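Local coordinates for protein ML032222a iGluR (Mnemiopsis leidyi, PDB 4YKI) that binds glycine through the ligand-binding domain of a comb-jelly ionotropic glutamate receptor subunit, which probably opens its ion channel in response, at residues S96-F108 with L218-L232. Numbering follows the deposited sequence. Where two conformers were deposited one is given.
With GLY (glycine), chain E.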
ATOM      1  N   SER B  96      -5.382   5.880 -11.845  0.77 11.40           N
ATOM      2  CA  SER B  96      -4.549   6.182 -12.993  0.77 12.06           C
ATOM      3  C   SER B  96      -4.870   7.554 -13.601  0.77 12.22           C
ATOM      4  O   SER B  96      -3.981   8.249 -14.079  0.77 12.14           O
ATOM      5  CB  SER B  96      -4.663   5.076 -14.039  0.77 13.61           C
ATOM      6  OG  SER B  96      -4.058   3.872 -13.577  0.77 13.89           O
ATOM      7  N   ALA B  97      -6.139   7.947 -13.600  1.00 11.91           N
ATOM      8  CA  ALA B  97      -6.510   9.248 -14.142  1.00 12.09           C
ATOM      9  C   ALA B  97      -5.758  10.353 -13.371  1.00 11.84           C
ATOM     10  O   ALA B  97      -5.127  11.213 -13.963  1.00 11.80           O
ATOM     11  CB  ALA B  97      -8.032   9.466 -14.083  1.00 13.86           C
ATOM     12  N   ARG B  98      -5.812  10.305 -12.038  1.00 11.54           N
ATOM     13  CA  ARG B  98      -5.122  11.277 -11.205  1.00 11.56           C
ATOM     14  C   ARG B  98      -3.601  11.215 -11.428  1.00 11.19           C
ATOM     15  O   ARG B  98      -2.951  12.240 -11.507  1.00 11.76           O
ATOM     16  CB  ARG B  98      -5.476  11.057  -9.721  1.00 10.95           C
ATOM     17  CG  ARG B  98      -6.861  11.559  -9.371  1.00 11.42           C
ATOM     18  CD  ARG B  98      -7.302  11.091  -8.003  1.00 11.18           C
ATOM     19  NE  ARG B  98      -8.606  11.634  -7.672  1.00 11.16           N
ATOM     20  CZ  ARG B  98      -9.277  11.322  -6.581  1.00 10.26           C
ATOM     21  NH1 ARG B  98      -8.791  10.472  -5.691  1.00 10.43           N
ATOM     22  NH2 ARG B  98     -10.445  11.901  -6.352  1.00 11.19           N
ATOM     23  N   LYS B  99      -3.062  10.001 -11.531  0.59 12.17           N
ATOM     24  CA  LYS B  99      -1.633   9.782 -11.724  0.59 12.33           C
ATOM     25  C   LYS B  99      -1.137  10.397 -13.030  0.59 11.93           C
ATOM     26  O   LYS B  99       0.036  10.720 -13.147  0.59 12.62           O
ATOM     27  CB  LYS B  99      -1.327   8.282 -11.668  0.59 12.65           C
ATOM     28  CG  LYS B  99       0.157   7.889 -11.700  0.59 13.63           C
ATOM     29  CD  LYS B  99       0.937   8.421 -10.499  0.59 15.42           C
ATOM     30  CE  LYS B  99       2.385   7.918 -10.470  0.59 17.18           C
ATOM     31  NZ  LYS B  99       3.218   8.502 -11.561  0.59 18.75           N
ATOM     32  N   SER B 100      -2.015  10.573 -14.013  0.59 12.02           N
ATOM     33  CA  SER B 100      -1.601  11.226 -15.261  0.59 12.53           C
ATOM     34  C   SER B 100      -1.347  12.733 -15.087  0.59 13.38           C
ATOM     35  O   SER B 100      -0.689  13.339 -15.932  0.59 14.15           O
ATOM     36  CB  SER B 100      -2.633  10.975 -16.370  0.59 12.52           C
ATOM     37  OG  SER B 100      -3.765  11.805 -16.210  0.59 12.59           O
ATOM     38  N   ALA B 101      -1.839  13.308 -13.986  1.00 12.30           N
ATOM     39  CA  ALA B 101      -1.765  14.745 -13.721  1.00 12.96           C
ATOM     40  C   ALA B 101      -0.935  15.113 -12.506  1.00 12.10           C
ATOM     41  O   ALA B 101      -0.334  16.184 -12.500  1.00 13.53           O
ATOM     42  CB  ALA B 101      -3.171  15.323 -13.569  1.00 14.09           C
ATOM     43  N   ILE B 102      -0.960  14.270 -11.468  1.00 12.24           N
ATOM     44  CA  ILE B 102      -0.266  14.546 -10.204  1.00 12.19           C
ATOM     45  C   ILE B 102       0.506  13.311  -9.757  1.00 11.82           C
ATOM     46  O   ILE B 102       0.352  12.235 -10.336  1.00 12.24           O
ATOM     47  CB  ILE B 102      -1.266  14.960  -9.069  1.00 12.25           C
ATOM     48  CG1 ILE B 102      -2.200  13.812  -8.657  1.00 12.11           C
ATOM     49  CG2 ILE B 102      -2.061  16.208  -9.490  1.00 12.91           C
ATOM     50  CD1 ILE B 102      -2.787  13.974  -7.243  1.00 13.82           C
ATOM     51  N   ASP B 103       1.329  13.480  -8.731  1.00 12.04           N
ATOM     52  CA  ASP B 103       1.991  12.370  -8.062  1.00 11.90           C
ATOM     53  C   ASP B 103       1.269  12.045  -6.766  1.00 11.03           C
ATOM     54  O   ASP B 103       0.440  12.822  -6.259  1.00 11.41           O
ATOM     55  CB  ASP B 103       3.447  12.712  -7.750  1.00 12.98           C
ATOM     56  CG  ASP B 103       4.366  12.632  -8.972  1.00 15.03           C
ATOM     57  OD1 ASP B 103       3.966  12.116 -10.037  1.00 15.66           O
ATOM     58  OD2 ASP B 103       5.519  13.069  -8.826  1.00 16.54           O
ATOM     59  N   TYR B 104       1.594  10.874  -6.234  1.00 11.70           N
ATOM     60  CA  TYR B 104       1.159  10.464  -4.911  1.00 11.62           C
ATOM     61  C   TYR B 104       2.369  10.283  -4.011  1.00 12.39           C
ATOM     62  O   TYR B 104       3.445   9.894  -4.467  1.00 14.11           O
ATOM     63  CB  TYR B 104       0.399   9.154  -4.975  1.00 12.13           C
ATOM     64  CG  TYR B 104      -0.963   9.249  -5.593  1.00 11.67           C
ATOM     65  CD1 TYR B 104      -2.053   9.654  -4.835  1.00 11.75           C
ATOM     66  CD2 TYR B 104      -1.180   8.911  -6.927  1.00 12.20           C
ATOM     67  CE1 TYR B 104      -3.313   9.703  -5.379  1.00 11.79           C
ATOM     68  CE2 TYR B 104      -2.442   8.942  -7.483  1.00 12.09           C
ATOM     69  CZ  TYR B 104      -3.499   9.364  -6.704  1.00 11.34           C
ATOM     70  OH  TYR B 104      -4.746   9.342  -7.252  1.00 11.36           O
ATOM     71  N   SER B 105       2.156  10.503  -2.722  1.00 11.84           N
ATOM     72  CA  SER B 105       3.111  10.112  -1.698  1.00 11.75           C
ATOM     73  C   SER B 105       3.147   8.603  -1.515  1.00 11.99           C
ATOM     74  O   SER B 105       2.296   7.882  -2.033  1.00 12.92           O
ATOM     75  CB  SER B 105       2.736  10.741  -0.355  1.00 12.20           C
ATOM     76  OG  SER B 105       1.594  10.120   0.210  1.00 12.42           O
ATOM     77  N   PHE B 106       4.113   8.142  -0.737  1.00 12.40           N
ATOM     78  CA  PHE B 106       4.058   6.807  -0.187  1.00 13.62           C
ATOM     79  C   PHE B 106       2.679   6.586   0.455  1.00 12.33           C
ATOM     80  O   PHE B 106       2.182   7.472   1.152  1.00 13.30           O
ATOM     81  CB  PHE B 106       5.160   6.633   0.855  1.00 14.54           C
ATOM     82  CG  PHE B 106       5.344   5.208   1.280  1.00 17.05           C
ATOM     83  CD1 PHE B 106       6.079   4.331   0.499  1.00 19.41           C
ATOM     84  CD2 PHE B 106       4.735   4.725   2.426  1.00 19.26           C
ATOM     85  CE1 PHE B 106       6.214   3.008   0.853  1.00 21.85           C
ATOM     86  CE2 PHE B 106       4.870   3.396   2.784  1.00 19.56           C
ATOM     87  CZ  PHE B 106       5.606   2.545   1.999  1.00 21.43           C
ATOM     88  N   PRO B 107       2.060   5.430   0.221  1.00 12.56           N
ATOM     89  CA  PRO B 107       0.672   5.292   0.674  1.00 12.60           C
ATOM     90  C   PRO B 107       0.571   4.803   2.105  1.00 14.31           C
ATOM     91  O   PRO B 107       1.524   4.201   2.614  1.00 17.76           O
ATOM     92  CB  PRO B 107       0.106   4.255  -0.299  1.00 14.28           C
ATOM     93  CG  PRO B 107       1.248   3.394  -0.653  1.00 15.97           C
ATOM     94  CD  PRO B 107       2.458   4.313  -0.662  1.00 14.65           C
ATOM     95  N   PHE B 108      -0.584   5.016   2.728  1.00 13.93           N
ATOM     96  CA  PHE B 108      -0.769   4.639   4.121  1.00 15.47           C
ATOM     97  C   PHE B 108      -1.955   3.722   4.437  1.00 13.96           C
ATOM     98  O   PHE B 108      -2.105   3.334   5.581  1.00 15.52           O
ATOM     99  CB  PHE B 108      -0.791   5.892   5.022  1.00 16.35           C
ATOM    100  CG  PHE B 108      -1.951   6.840   4.772  1.00 17.12           C
ATOM    101  CD1 PHE B 108      -3.143   6.710   5.484  1.00 17.85           C
ATOM    102  CD2 PHE B 108      -1.841   7.889   3.867  1.00 19.44           C
ATOM    103  CE1 PHE B 108      -4.212   7.594   5.275  1.00 19.17           C
ATOM    104  CE2 PHE B 108      -2.900   8.775   3.658  1.00 18.39           C
ATOM    105  CZ  PHE B 108      -4.090   8.615   4.351  1.00 19.27           C
ATOM    106  N   LEU B 218       0.628  15.089  -4.462  1.00 10.91           N
ATOM    107  CA  LEU B 218       1.727  16.020  -4.634  1.00 11.83           C
ATOM    108  C   LEU B 218       1.806  16.458  -6.084  1.00 12.20           C
ATOM    109  O   LEU B 218       1.573  15.658  -6.977  1.00 12.53           O
ATOM    110  CB  LEU B 218       3.059  15.358  -4.255  1.00 13.30           C
ATOM    111  CG  LEU B 218       3.216  15.134  -2.742  1.00 15.08           C
ATOM    112  CD1 LEU B 218       4.223  14.034  -2.409  1.00 16.05           C
ATOM    113  CD2 LEU B 218       3.590  16.432  -2.077  1.00 15.34           C
ATOM    114  N   PRO B 219       2.169  17.720  -6.339  1.00 12.53           N
ATOM    115  CA  PRO B 219       2.323  18.107  -7.743  1.00 13.16           C
ATOM    116  C   PRO B 219       3.557  17.452  -8.338  1.00 12.30           C
ATOM    117  O   PRO B 219       4.516  17.189  -7.624  1.00 13.18           O
ATOM    118  CB  PRO B 219       2.489  19.626  -7.674  1.00 15.26           C
ATOM    119  CG  PRO B 219       3.056  19.871  -6.356  1.00 15.20           C
ATOM    120  CD  PRO B 219       2.596  18.788  -5.423  1.00 12.90           C
ATOM    121  N   LYS B 220       3.542  17.194  -9.640  1.00 12.94           N
ATOM    122  CA  LYS B 220       4.719  16.698 -10.321  1.00 13.70           C
ATOM    123  C   LYS B 220       5.840  17.707 -10.102  1.00 14.32           C
ATOM    124  O   LYS B 220       5.620  18.929 -10.052  1.00 16.54           O
ATOM    125  CB  LYS B 220       4.433  16.474 -11.807  1.00 15.73           C
ATOM    126  CG  LYS B 220       3.492  15.299 -12.043  1.00 16.86           C
ATOM    127  CD  LYS B 220       3.240  15.081 -13.522  1.00 19.40           C
ATOM    128  CE  LYS B 220       2.445  13.815 -13.771  1.00 22.27           C
ATOM    129  NZ  LYS B 220       2.477  13.379 -15.187  1.00 26.40           N
ATOM    130  N   ASP B 221       7.036  17.174  -9.908  1.00 15.62           N
ATOM    131  CA  ASP B 221       8.236  17.964  -9.696  1.00 17.10           C
ATOM    132  C   ASP B 221       8.274  18.677  -8.351  1.00 16.83           C
ATOM    133  O   ASP B 221       9.108  19.552  -8.161  1.00 18.34           O
ATOM    134  CB  ASP B 221       8.462  18.979 -10.831  1.00 20.74           C
ATOM    135  CG  ASP B 221       8.495  18.337 -12.193  1.00 25.90           C
ATOM    136  OD1 ASP B 221       9.085  17.250 -12.317  1.00 26.51           O
ATOM    137  OD2 ASP B 221       7.936  18.928 -13.141  1.00 29.13           O
ATOM    138  N   SER B 222       7.423  18.284  -7.401  1.00 15.58           N
ATOM    139  CA  SER B 222       7.505  18.853  -6.052  1.00 14.19           C
ATOM    140  C   SER B 222       8.882  18.602  -5.414  1.00 14.71           C
ATOM    141  O   SER B 222       9.357  17.476  -5.400  1.00 15.21           O
ATOM    142  CB  SER B 222       6.465  18.219  -5.125  1.00 15.03           C
ATOM    143  OG  SER B 222       6.669  18.660  -3.795  1.00 15.27           O
ATOM    144  N   PRO B 223       9.501  19.626  -4.828  1.00 14.51           N
ATOM    145  CA  PRO B 223      10.768  19.396  -4.128  1.00 15.40           C
ATOM    146  C   PRO B 223      10.584  18.722  -2.768  1.00 15.02           C
ATOM    147  O   PRO B 223      11.582  18.428  -2.113  1.00 17.15           O
ATOM    148  CB  PRO B 223      11.328  20.812  -3.961  1.00 16.81           C
ATOM    149  CG  PRO B 223      10.120  21.678  -3.914  1.00 17.41           C
ATOM    150  CD  PRO B 223       9.129  21.053  -4.844  1.00 15.36           C
ATOM    151  N   TYR B 224       9.347  18.471  -2.353  1.00 13.76           N
ATOM    152  CA  TYR B 224       9.084  17.965  -1.006  1.00 14.35           C
ATOM    153  C   TYR B 224       8.707  16.494  -0.965  1.00 14.49           C
ATOM    154  O   TYR B 224       8.536  15.928   0.118  1.00 14.89           O
ATOM    155  CB  TYR B 224       7.952  18.783  -0.386  1.00 14.81           C
ATOM    156  CG  TYR B 224       8.177  20.284  -0.456  1.00 15.50           C
ATOM    157  CD1 TYR B 224       9.362  20.853  -0.011  1.00 16.21           C
ATOM    158  CD2 TYR B 224       7.210  21.130  -0.991  1.00 15.54           C
ATOM    159  CE1 TYR B 224       9.578  22.223  -0.080  1.00 16.95           C
ATOM    160  CE2 TYR B 224       7.416  22.507  -1.059  1.00 16.07           C
ATOM    161  CZ  TYR B 224       8.602  23.044  -0.605  1.00 16.49           C
ATOM    162  OH  TYR B 224       8.824  24.404  -0.691  1.00 17.00           O
ATOM    163  N   LYS B 225       8.553  15.877  -2.132  1.00 14.00           N
ATOM    164  CA  LYS B 225       8.075  14.494  -2.217  1.00 14.01           C
ATOM    165  C   LYS B 225       8.957  13.489  -1.467  1.00 13.86           C
ATOM    166  O   LYS B 225       8.459  12.644  -0.732  1.00 13.96           O
ATOM    167  CB  LYS B 225       7.886  14.055  -3.677  1.00 14.97           C
ATOM    168  CG  LYS B 225       7.474  12.579  -3.807  1.00 15.60           C
ATOM    169  CD  LYS B 225       6.868  12.228  -5.163  1.00 17.39           C
ATOM    170  CE  LYS B 225       6.910  10.722  -5.467  1.00 20.51           C
ATOM    171  NZ  LYS B 225       6.259   9.882  -4.446  1.00 19.64           N
ATOM    172  N   SER B 226      10.262  13.580  -1.655  0.56 14.11           N
ATOM    173  CA  SER B 226      11.168  12.624  -1.037  0.56 14.76           C
ATOM    174  C   SER B 226      11.084  12.650   0.492  0.56 14.47           C
ATOM    175  O   SER B 226      11.080  11.607   1.144  0.56 13.82           O
ATOM    176  CB  SER B 226      12.603  12.862  -1.510  0.56 17.13           C
ATOM    177  OG  SER B 226      12.728  12.580  -2.898  0.56 19.54           O
ATOM    178  N   LEU B 227      11.020  13.842   1.069  1.00 13.90           N
ATOM    179  CA  LEU B 227      10.859  13.994   2.513  1.00 14.31           C
ATOM    180  C   LEU B 227       9.515  13.496   3.018  1.00 14.28           C
ATOM    181  O   LEU B 227       9.439  12.788   4.021  1.00 14.67           O
ATOM    182  CB  LEU B 227      11.058  15.448   2.923  1.00 16.90           C
ATOM    183  CG  LEU B 227      12.504  15.909   2.922  1.00 19.13           C
ATOM    184  CD1 LEU B 227      12.602  17.424   3.017  1.00 21.24           C
ATOM    185  CD2 LEU B 227      13.239  15.254   4.082  1.00 21.29           C
ATOM    186  N   ILE B 228       8.447  13.857   2.330  1.00 13.72           N
ATOM    187  CA  ILE B 228       7.128  13.384   2.733  1.00 13.26           C
ATOM    188  C   ILE B 228       7.061  11.854   2.668  1.00 12.70           C
ATOM    189  O   ILE B 228       6.578  11.205   3.604  1.00 13.32           O
ATOM    190  CB  ILE B 228       6.013  14.040   1.883  1.00 13.91           C
ATOM    191  CG1 ILE B 228       5.949  15.548   2.153  1.00 14.98           C
ATOM    192  CG2 ILE B 228       4.647  13.367   2.133  1.00 14.65           C
ATOM    193  CD1 ILE B 228       5.504  15.909   3.546  1.00 15.37           C
ATOM    194  N   ASP B 229       7.584  11.271   1.589  1.00 12.89           N
ATOM    195  CA  ASP B 229       7.594   9.812   1.426  1.00 12.40           C
ATOM    196  C   ASP B 229       8.343   9.125   2.566  1.00 12.73           C
ATOM    197  O   ASP B 229       7.865   8.159   3.149  1.00 12.81           O
ATOM    198  CB  ASP B 229       8.223   9.431   0.080  1.00 13.15           C
ATOM    199  CG  ASP B 229       7.325   9.719  -1.112  1.00 14.02           C
ATOM    200  OD1 ASP B 229       6.138  10.063  -0.930  1.00 14.42           O
ATOM    201  OD2 ASP B 229       7.838   9.543  -2.229  1.00 15.34           O
ATOM    202  N   SER B 230       9.530   9.633   2.866  0.61 12.41           N
ATOM    203  CA  SER B 230      10.353   9.045   3.912  0.61 12.17           C
ATOM    204  C   SER B 230       9.617   9.052   5.252  0.61 12.71           C
ATOM    205  O   SER B 230       9.555   8.051   5.967  0.61 13.16           O
ATOM    206  CB  SER B 230      11.682   9.800   4.039  0.61 13.78           C
ATOM    207  OG  SER B 230      12.553   9.505   2.961  0.61 16.50           O
ATOM    208  N   HIS B 231       9.050  10.201   5.588  1.00 12.66           N
ATOM    209  CA  HIS B 231       8.408  10.372   6.874  1.00 12.77           C
ATOM    210  C   HIS B 231       7.118   9.557   6.965  1.00 12.38           C
ATOM    211  O   HIS B 231       6.833   8.986   8.009  1.00 12.74           O
ATOM    212  CB  HIS B 231       8.220  11.857   7.181  1.00 14.35           C
ATOM    213  CG  HIS B 231       9.477  12.507   7.668  1.00 16.62           C
ATOM    214  ND1 HIS B 231       9.624  13.032   8.937  1.00 18.54           N
ATOM    215  CD2 HIS B 231      10.636  12.769   7.025  1.00 18.70           C
ATOM    216  CE1 HIS B 231      10.819  13.587   9.049  1.00 19.68           C
ATOM    217  NE2 HIS B 231      11.459  13.420   7.908  1.00 22.14           N
ATOM    218  N   LEU B 232       6.355   9.441   5.877  1.00 12.97           N
ATOM    219  CA  LEU B 232       5.180   8.572   5.896  1.00 11.74           C
ATOM    220  C   LEU B 232       5.546   7.091   6.033  1.00 12.03           C
ATOM    221  O   LEU B 232       4.878   6.345   6.748  1.00 12.37           O
ATOM    222  CB  LEU B 232       4.296   8.807   4.660  1.00 11.04           C
ATOM    223  CG  LEU B 232       3.567  10.145   4.623  1.00 11.99           C
ATOM    224  CD1 LEU B 232       2.826  10.262   3.319  1.00 13.30           C
ATOM    225  CD2 LEU B 232       2.602  10.254   5.782  1.00 14.38           C
TER
HETATM  226  N   GLY E 301     -11.433   9.158  -0.970  1.00 13.64           N
HETATM  227  CA  GLY E 301     -12.197   9.763  -2.086  1.00 11.95           C
HETATM  228  C   GLY E 301     -11.340  10.183  -3.256  1.00 11.26           C
HETATM  229  O   GLY E 301     -11.926  10.606  -4.276  1.00 10.56           O
HETATM  230  OXT GLY E 301     -10.095  10.119  -3.163  1.00 11.53           O
HETATM  231  O   HOH W   1       2.346  10.315 -14.747  1.00 27.22           O
HETATM  232  O   HOH W   2       1.097  17.961 -10.893  1.00 14.25           O
HETATM  233  O   HOH W   3       6.038  14.981  -6.929  1.00 15.55           O
HETATM  234  O   HOH W   4       7.271  14.392 -10.462  1.00 19.97           O
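Leu218 pairs with Asp103 as an antiparallel, hydrogen-bonded pair in the clamshell ligand-binding domain of an ionotropic glutamate receptor. Leu218 N reaches Asp103 O at 2.9 Å and almost straight (175°), and Leu218 O takes Asp103 N in return. The pair joins strand 103-104 to the end of strand 202-218. Leu218 CD1 lies against the backbone of Ser105. Pro219 then starts a type II turn. Its carbonyl shares a water with Asp103 OD2, and a second water links OD2 to Asp221 N. The Lys220 chain stretches out beyond CG and runs along the backbone of Ala101, crossing the Asp103 side chain at about a right angle. Lys220 NZ meets Ser100 O at 3.3 Å from above the carbonyl plane, and a water ties the same NZ to Lys99 O. This lysine therefore holds the backbone carbonyls of Lys99 and Ser100, one through water and one directly. Helix 96-99 carries Arg98, whose NH1 and NH2 bind OXT and O of the glycine ligand. Ser222 OG accepts from Tyr224 N, a capping bond ahead of helix 225-238. Lys225 sits in the first turn of this helix. With CG anti to the backbone N (chi1 176°) and a bend at chi4 (56°), Lys225 NZ donates to Tyr104 O at 2.8 Å. The same NZ forms a salt bridge with Asp229 OD2 on the syn lone pair. This probably steadies the carboxylate, whose other oxygen, Asp229 OD1, takes Phe106 N at 2.8 Å from above the carboxylate plane. One helix turn thus holds Tyr104 O and Phe106 N, on either side of Ser105. Leu232 closes the contact, its CB 4.5 Å from Phe106 CB. Leu232 CD1 ends beside the hydroxyl of Ser105, 3.3 Å from OG, which itself donates to Phe106 O.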